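Local coordinates for IPT/TIG domain-containing protein BACOVA_02650 (Bacteroides ovatus, PDB 5E7G) that binds xyloglucan at the surface of the bacterial cell, probably before the polysaccharide is transported into the periplasm for degradation, at residues Y44-E49 and E71-N76; Y112-G117 and A171-E176. All coordinates share one frame; numbering follows the deposited sequence.

Contact 1: Y44-E49 and E71-N76; sequences YINDQE and ELTGQN
Gln48 reads the backbone of Glu71 with both ends of its side-chain amide, a worked case of a side-chain amide pairing with the N and O of one backbone residue. OE1 of Gln48 accepts from N of Glu71 at 3.1 Å, the donor lying in the carbonyl plane on a lone pair, while NE2 of Gln48 gives to O of Glu71 at 2.7 Å. That second partner lies almost within the amide plane of Gln48, so the pair of bonds fixes the flip of the amide. An extended chain beyond CG (chi2 162°) carries the group over to Glu71, where it crosses the Glu71 side chain at about a right angle and passes CB of Glu71 at 3.4 Å from NE2. A weak bond from NE2 to Asn46 O steadies the amide from its own segment. Asn46 adds a second, weak donor to the same carbonyl, ND2 to Glu71 O at 3.4 Å, and shares a water with N of Thr73; its OD1 lies 3.8 Å from methyl CG2 of Thr73. With an alanine at Gln48, N of Glu71 would probably lose its acceptor, and O of Glu71 would keep, of these bonds, only the weak one from Asn46. Asn46 and Asp47 form the centre of a type I' turn joining strands 42-45 and 48-50, and Leu70, just ahead of Glu71 in the same loop, and Val98 of strand 97-98 pack against Asn46.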
ATOM      1  N   TYR A  44      23.207 -28.697  37.423  1.00 39.45           N
ATOM      2  CA  TYR A  44      23.003 -28.640  35.983  1.00 40.24           C
ATOM      3  C   TYR A  44      21.533 -28.403  35.656  1.00 40.63           C
ATOM      4  O   TYR A  44      20.656 -28.926  36.338  1.00 43.89           O
ATOM      5  CB  TYR A  44      23.459 -29.937  35.311  1.00 42.35           C
ATOM      6  CG  TYR A  44      24.825 -30.434  35.712  1.00 40.14           C
ATOM      7  CD1 TYR A  44      24.997 -31.184  36.864  1.00 40.76           C
ATOM      8  CD2 TYR A  44      25.937 -30.186  34.917  1.00 41.25           C
ATOM      9  CE1 TYR A  44      26.238 -31.659  37.226  1.00 48.05           C
ATOM     10  CE2 TYR A  44      27.186 -30.657  35.268  1.00 40.99           C
ATOM     11  CZ  TYR A  44      27.332 -31.397  36.424  1.00 49.11           C
ATOM     12  OH  TYR A  44      28.576 -31.872  36.782  1.00 48.84           O
ATOM     13  N   ILE A  45      21.278 -27.618  34.613  1.00 38.68           N
ATOM     14  CA  ILE A  45      19.935 -27.441  34.070  1.00 39.30           C
ATOM     15  C   ILE A  45      20.001 -27.599  32.561  1.00 38.88           C
ATOM     16  O   ILE A  45      20.867 -27.017  31.909  1.00 39.40           O
ATOM     17  CB  ILE A  45      19.325 -26.060  34.411  1.00 46.83           C
ATOM     18  CG1 ILE A  45      19.314 -25.818  35.927  1.00 44.10           C
ATOM     19  CG2 ILE A  45      17.910 -25.961  33.836  1.00 41.75           C
ATOM     20  CD1 ILE A  45      18.801 -24.448  36.328  1.00 42.56           C
ATOM     21  N   ASN A  46      19.077 -28.377  32.008  1.00 42.33           N
ATOM     22  CA  ASN A  46      19.092 -28.690  30.585  1.00 50.13           C
ATOM     23  C   ASN A  46      20.460 -29.206  30.129  1.00 44.58           C
ATOM     24  O   ASN A  46      20.972 -28.811  29.080  1.00 45.72           O
ATOM     25  CB  ASN A  46      18.677 -27.461  29.766  1.00 50.99           C
ATOM     26  CG  ASN A  46      17.203 -27.134  29.913  1.00 52.66           C
ATOM     27  OD1 ASN A  46      16.441 -27.906  30.495  1.00 49.65           O
ATOM     28  ND2 ASN A  46      16.787 -25.997  29.364  1.00 51.06           N
ATOM     29  N   ASP A  47      21.039 -30.092  30.940  1.00 40.35           N
ATOM     30  CA  ASP A  47      22.327 -30.727  30.648  1.00 40.07           C
ATOM     31  C   ASP A  47      23.471 -29.708  30.552  1.00 44.80           C
ATOM     32  O   ASP A  47      24.520 -29.999  29.982  1.00 44.55           O
ATOM     33  CB  ASP A  47      22.233 -31.560  29.358  1.00 42.63           C
ATOM     34  CG  ASP A  47      21.398 -32.828  29.530  1.00 45.67           C
ATOM     35  OD1 ASP A  47      21.481 -33.464  30.607  1.00 44.91           O
ATOM     36  OD2 ASP A  47      20.660 -33.189  28.592  1.00 46.74           O
ATOM     37  N   GLN A  48      23.273 -28.529  31.136  1.00 44.95           N
ATOM     38  CA  GLN A  48      24.291 -27.480  31.132  1.00 42.95           C
ATOM     39  C   GLN A  48      24.707 -27.094  32.543  1.00 42.12           C
ATOM     40  O   GLN A  48      23.868 -26.904  33.417  1.00 44.32           O
ATOM     41  CB  GLN A  48      23.781 -26.235  30.414  1.00 47.81           C
ATOM     42  CG  GLN A  48      23.525 -26.398  28.937  1.00 44.83           C
ATOM     43  CD  GLN A  48      22.626 -25.299  28.406  1.00 43.73           C
ATOM     44  OE1 GLN A  48      23.003 -24.130  28.371  1.00 37.80           O
ATOM     45  NE2 GLN A  48      21.417 -25.670  28.014  1.00 50.02           N
ATOM     46  N   GLU A  49      26.006 -26.955  32.749  1.00 41.67           N
ATOM     47  CA  GLU A  49      26.525 -26.556  34.041  1.00 46.07           C
ATOM     48  C   GLU A  49      25.956 -25.192  34.440  1.00 50.38           C
ATOM     49  O   GLU A  49      25.897 -24.274  33.624  1.00 45.63           O
ATOM     50  CB  GLU A  49      28.049 -26.511  34.000  1.00 41.63           C
ATOM     51  CG  GLU A  49      28.698 -26.656  35.365  1.00 66.49           C
ATOM     52  CD  GLU A  49      30.203 -26.753  35.272  1.00 74.79           C
ATOM     53  OE1 GLU A  49      30.775 -26.166  34.320  1.00 57.54           O
ATOM     54  OE2 GLU A  49      30.805 -27.422  36.144  1.00 68.00           O
ATOM     55  N   GLU A  71      20.734 -22.382  27.141  1.00 51.23           N
ATOM     56  CA  GLU A  71      20.184 -22.960  25.922  1.00 41.87           C
ATOM     57  C   GLU A  71      18.959 -23.804  26.283  1.00 44.50           C
ATOM     58  O   GLU A  71      19.024 -24.666  27.156  1.00 45.15           O
ATOM     59  CB  GLU A  71      21.233 -23.795  25.190  1.00 41.66           C
ATOM     60  CG  GLU A  71      20.764 -24.300  23.823  1.00 58.63           C
ATOM     61  CD  GLU A  71      21.719 -25.294  23.179  1.00 63.12           C
ATOM     62  OE1 GLU A  71      22.777 -25.601  23.776  1.00 79.67           O
ATOM     63  OE2 GLU A  71      21.401 -25.771  22.070  1.00 68.42           O
ATOM     64  N   LEU A  72      17.841 -23.542  25.617  1.00 52.91           N
ATOM     65  CA  LEU A  72      16.567 -24.143  26.000  1.00 42.94           C
ATOM     66  C   LEU A  72      16.244 -25.386  25.180  1.00 53.55           C
ATOM     67  O   LEU A  72      16.790 -25.590  24.095  1.00 50.32           O
ATOM     68  CB  LEU A  72      15.443 -23.111  25.860  1.00 50.36           C
ATOM     69  CG  LEU A  72      15.691 -21.777  26.583  1.00 49.40           C
ATOM     70  CD1 LEU A  72      14.462 -20.876  26.482  1.00 53.47           C
ATOM     71  CD2 LEU A  72      16.078 -21.988  28.040  1.00 46.80           C
ATOM     72  N   THR A  73      15.362 -26.220  25.722  1.00 48.61           N
ATOM     73  CA  THR A  73      14.961 -27.454  25.062  1.00 53.75           C
ATOM     74  C   THR A  73      14.165 -27.154  23.804  1.00 53.43           C
ATOM     75  O   THR A  73      14.088 -27.986  22.903  1.00 48.17           O
ATOM     76  CB  THR A  73      14.114 -28.341  25.984  1.00 44.87           C
ATOM     77  OG1 THR A  73      13.003 -27.582  26.483  1.00 55.50           O
ATOM     78  CG2 THR A  73      14.954 -28.849  27.150  1.00 47.49           C
ATOM     79  N   GLY A  74      13.569 -25.967  23.755  1.00 50.59           N
ATOM     80  CA  GLY A  74      12.802 -25.545  22.598  1.00 51.95           C
ATOM     81  C   GLY A  74      13.648 -25.419  21.344  1.00 48.24           C
ATOM     82  O   GLY A  74      13.173 -25.697  20.247  1.00 50.70           O
ATOM     83  N   GLN A  75      14.902 -25.004  21.508  1.00 50.95           N
ATOM     84  CA  GLN A  75      15.793 -24.776  20.372  1.00 55.90           C
ATOM     85  C   GLN A  75      16.798 -25.904  20.188  1.00 54.17           C
ATOM     86  O   GLN A  75      17.543 -25.909  19.210  1.00 59.06           O
ATOM     87  CB  GLN A  75      16.542 -23.452  20.534  1.00 55.89           C
ATOM     88  CG  GLN A  75      17.386 -23.350  21.798  1.00 68.00           C
ATOM     89  CD  GLN A  75      17.844 -21.928  22.085  1.00 75.84           C
ATOM     90  OE1 GLN A  75      18.059 -21.554  23.242  1.00 59.33           O
ATOM     91  NE2 GLN A  75      17.991 -21.121  21.035  1.00 85.73           N
ATOM     92  N   ASN A  76      16.823 -26.852  21.121  1.00 57.28           N
ATOM     93  CA  ASN A  76      17.659 -28.045  20.983  1.00 58.71           C
ATOM     94  C   ASN A  76      16.991 -29.265  21.627  1.00 53.39           C
ATOM     95  O   ASN A  76      16.935 -29.368  22.852  1.00 58.17           O
ATOM     96  CB  ASN A  76      19.041 -27.814  21.601  1.00 58.42           C
ATOM     97  CG  ASN A  76      20.002 -28.986  21.374  1.00 66.34           C
ATOM     98  OD1 ASN A  76      19.674 -29.961  20.688  1.00 56.88           O
ATOM     99  ND2 ASN A  76      21.195 -28.885  21.942  1.00 60.20           N
TER
HETATM  100  O   HOH W   1      13.959 -25.569  28.348  1.00 48.49           O

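Contact 2: Y112-G117 and A171-E176; sequences YPIKPG and ANLLEE
The carbonyl oxygen of Ile114 faces methyl CD1 of Leu173, with Ile114 O and Leu173 CD1 3.1 Å apart, a distance short enough to make the placing of the methyl doubtful. No hydrogen bond joins the two segments themselves, and the touch between them is by van der Waals packing. The same methyl CD1 rests 3.7 Å from CG2 of Ile114, the branch that stands anti to the backbone N, and the two side chains cross at about a right angle. Leu173 has chi1 at -107°, nearer an eclipsed than a staggered position, which adds to the doubt about where the methyl lies. The ring of Pro116 also borders CD1 of Leu173, its CD 4.2 Å away. The proline packs on the backbone of the opposing loop as well: its CB is 3.8 Å from CA of Ala171, and its CG is 4.1 Å from N of Asn172. A backbone bond between Gly117 and Ala169 links the same two loops just outside 171-176, while Lys115 N is bound to Asp118 and the backbone of Ile114 to Lys194. Leu173 further touches Leu135 of strand 130-136 and Phe192 of strand 187-193, in the sheet facing the one that holds 119-125 and 164-168. Such packing between interstrand loops at one end of a two-sheet beta sandwich fits the immunoglobulin-like fold of IPT/TIG domains.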
ATOM      1  N   TYR A 112      -1.972 -16.578  -4.055  1.00 57.80           N
ATOM      2  CA  TYR A 112      -3.428 -16.545  -4.011  1.00 54.49           C
ATOM      3  C   TYR A 112      -4.014 -16.754  -5.403  1.00 48.09           C
ATOM      4  O   TYR A 112      -3.414 -16.350  -6.399  1.00 54.94           O
ATOM      5  CB  TYR A 112      -3.920 -15.221  -3.424  1.00 53.40           C
ATOM      6  CG  TYR A 112      -3.523 -15.023  -1.985  1.00 52.93           C
ATOM      7  CD1 TYR A 112      -4.203 -15.670  -0.963  1.00 54.00           C
ATOM      8  CD2 TYR A 112      -2.468 -14.189  -1.645  1.00 59.51           C
ATOM      9  CE1 TYR A 112      -3.841 -15.492   0.360  1.00 59.88           C
ATOM     10  CE2 TYR A 112      -2.098 -14.003  -0.319  1.00 48.53           C
ATOM     11  CZ  TYR A 112      -2.788 -14.659   0.676  1.00 47.39           C
ATOM     12  OH  TYR A 112      -2.432 -14.487   1.991  1.00 49.07           O
ATOM     13  N   PRO A 113      -5.190 -17.398  -5.484  1.00 56.08           N
ATOM     14  CA  PRO A 113      -5.963 -17.914  -4.347  1.00 53.60           C
ATOM     15  C   PRO A 113      -5.390 -19.227  -3.809  1.00 59.38           C
ATOM     16  O   PRO A 113      -4.790 -19.996  -4.566  1.00 58.62           O
ATOM     17  CB  PRO A 113      -7.352 -18.125  -4.943  1.00 48.00           C
ATOM     18  CG  PRO A 113      -7.070 -18.508  -6.375  1.00 54.26           C
ATOM     19  CD  PRO A 113      -5.803 -17.769  -6.776  1.00 57.23           C
ATOM     20  N   ILE A 114      -5.569 -19.475  -2.515  1.00 55.13           N
ATOM     21  CA  ILE A 114      -5.104 -20.718  -1.912  1.00 58.29           C
ATOM     22  C   ILE A 114      -6.159 -21.806  -2.069  1.00 58.04           C
ATOM     23  O   ILE A 114      -7.261 -21.694  -1.533  1.00 56.55           O
ATOM     24  CB  ILE A 114      -4.788 -20.555  -0.418  1.00 61.89           C
ATOM     25  CG1 ILE A 114      -3.768 -19.433  -0.194  1.00 54.56           C
ATOM     26  CG2 ILE A 114      -4.255 -21.871   0.146  1.00 61.80           C
ATOM     27  CD1 ILE A 114      -3.669 -18.987   1.254  1.00 54.15           C
ATOM     28  N   LYS A 115      -5.805 -22.857  -2.801  1.00 57.05           N
ATOM     29  CA  LYS A 115      -6.681 -24.009  -2.973  1.00 69.30           C
ATOM     30  C   LYS A 115      -6.229 -25.142  -2.047  1.00 68.89           C
ATOM     31  O   LYS A 115      -5.039 -25.247  -1.739  1.00 63.74           O
ATOM     32  CB  LYS A 115      -6.673 -24.473  -4.428  1.00 61.72           C
ATOM     33  CG  LYS A 115      -7.095 -23.393  -5.411  1.00 67.08           C
ATOM     34  CD  LYS A 115      -7.109 -23.917  -6.838  1.00 82.36           C
ATOM     35  CE  LYS A 115      -7.804 -22.946  -7.789  1.00 85.96           C
ATOM     36  NZ  LYS A 115      -8.098 -23.573  -9.115  1.00 91.08           N
ATOM     37  N   PRO A 116      -7.172 -25.982  -1.589  1.00 66.42           N
ATOM     38  CA  PRO A 116      -6.800 -27.118  -0.737  1.00 59.28           C
ATOM     39  C   PRO A 116      -5.645 -27.925  -1.308  1.00 55.21           C
ATOM     40  O   PRO A 116      -5.689 -28.319  -2.473  1.00 53.01           O
ATOM     41  CB  PRO A 116      -8.079 -27.944  -0.692  1.00 51.36           C
ATOM     42  CG  PRO A 116      -9.159 -26.922  -0.786  1.00 63.73           C
ATOM     43  CD  PRO A 116      -8.635 -25.880  -1.742  1.00 63.53           C
ATOM     44  N   GLY A 117      -4.613 -28.135  -0.495  1.00 52.72           N
ATOM     45  CA  GLY A 117      -3.436 -28.864  -0.928  1.00 56.63           C
ATOM     46  C   GLY A 117      -2.294 -27.962  -1.359  1.00 59.35           C
ATOM     47  O   GLY A 117      -1.161 -28.416  -1.527  1.00 46.14           O
ATOM     48  N   ALA A 171      -8.605 -29.353   3.213  1.00 77.51           N
ATOM     49  CA  ALA A 171      -9.800 -29.382   2.375  1.00 68.24           C
ATOM     50  C   ALA A 171     -10.876 -28.520   3.013  1.00 67.72           C
ATOM     51  O   ALA A 171     -10.869 -28.315   4.228  1.00 65.49           O
ATOM     52  CB  ALA A 171     -10.297 -30.803   2.197  1.00 69.18           C
ATOM     53  N   ASN A 172     -11.795 -28.012   2.197  1.00 70.77           N
ATOM     54  CA  ASN A 172     -12.904 -27.215   2.707  1.00 75.17           C
ATOM     55  C   ASN A 172     -12.390 -25.945   3.392  1.00 73.03           C
ATOM     56  O   ASN A 172     -12.800 -25.616   4.508  1.00 67.82           O
ATOM     57  CB  ASN A 172     -13.745 -28.055   3.678  1.00 74.35           C
ATOM     58  CG  ASN A 172     -15.140 -27.497   3.885  1.00 87.63           C
ATOM     59  OD1 ASN A 172     -15.826 -27.134   2.928  1.00 90.09           O
ATOM     60  ND2 ASN A 172     -15.567 -27.424   5.143  1.00 81.50           N
ATOM     61  N   LEU A 173     -11.491 -25.244   2.706  1.00 73.56           N
ATOM     62  CA  LEU A 173     -10.776 -24.097   3.273  1.00 66.26           C
ATOM     63  C   LEU A 173     -11.680 -23.004   3.820  1.00 67.78           C
ATOM     64  O   LEU A 173     -12.681 -22.646   3.199  1.00 69.78           O
ATOM     65  CB  LEU A 173      -9.864 -23.475   2.216  1.00 65.64           C
ATOM     66  CG  LEU A 173      -8.362 -23.705   2.366  1.00 72.13           C
ATOM     67  CD1 LEU A 173      -7.632 -23.058   1.205  1.00 64.48           C
ATOM     68  CD2 LEU A 173      -7.834 -23.161   3.691  1.00 69.57           C
ATOM     69  N   LEU A 174     -11.315 -22.466   4.983  1.00 74.11           N
ATOM     70  CA  LEU A 174     -11.939 -21.244   5.473  1.00 68.97           C
ATOM     71  C   LEU A 174     -11.714 -20.139   4.465  1.00 67.70           C
ATOM     72  O   LEU A 174     -10.600 -19.965   3.972  1.00 64.57           O
ATOM     73  CB  LEU A 174     -11.367 -20.824   6.830  1.00 68.81           C
ATOM     74  CG  LEU A 174     -12.038 -21.379   8.087  1.00 77.88           C
ATOM     75  CD1 LEU A 174     -11.361 -20.824   9.335  1.00 73.09           C
ATOM     76  CD2 LEU A 174     -13.530 -21.054   8.107  1.00 86.01           C
ATOM     77  N   GLU A 175     -12.769 -19.391   4.159  1.00 71.25           N
ATOM     78  CA  GLU A 175     -12.650 -18.268   3.241  1.00 70.89           C
ATOM     79  C   GLU A 175     -11.976 -17.104   3.965  1.00 67.58           C
ATOM     80  O   GLU A 175     -11.047 -16.485   3.442  1.00 66.05           O
ATOM     81  CB  GLU A 175     -14.019 -17.847   2.703  1.00 67.88           C
ATOM     82  CG  GLU A 175     -13.949 -17.042   1.407  1.00 75.15           C
ATOM     83  CD  GLU A 175     -15.212 -16.234   1.137  1.00 79.79           C
ATOM     84  OE1 GLU A 175     -16.292 -16.626   1.633  1.00 87.18           O
ATOM     85  OE2 GLU A 175     -15.123 -15.204   0.433  1.00 70.55           O
ATOM     86  N   GLU A 176     -12.448 -16.821   5.173  1.00 60.66           N
ATOM     87  CA  GLU A 176     -11.896 -15.746   5.982  1.00 66.75           C
ATOM     88  C   GLU A 176     -11.867 -16.130   7.454  1.00 67.21           C
ATOM     89  O   GLU A 176     -12.717 -16.881   7.934  1.00 63.76           O
ATOM     90  CB  GLU A 176     -12.703 -14.458   5.803  1.00 67.24           C
ATOM     91  CG  GLU A 176     -12.652 -13.880   4.400  1.00 67.41           C
ATOM     92  CD  GLU A 176     -13.223 -12.469   4.321  1.00 76.03           C
ATOM     93  OE1 GLU A 176     -13.539 -11.878   5.380  1.00 70.57           O
ATOM     94  OE2 GLU A 176     -13.356 -11.952   3.191  1.00 72.78           O
TER

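Overall arrangement
Followed from the N terminus, the chain first makes contact 1, where the loop leading from strand 61-65 towards strand 82-86 returns to the hairpin of strands 42-45 and 48-50. That closure is complete well before contact 2 opens, so the two stand in series and neither nests nor crosses. In contact 2 a much longer excursion, containing 53 residues between its ends, brings the loop after strand 164-168 back to the one between strands 104-109 and 119-125. Their centres lie 39 Å apart, with nearest atoms about 26 Å from each other. Contact 1 ties a long loop to the edge hairpin of a four-stranded sheet; contact 2 ties two loops of the second IPT/TIG sandwich.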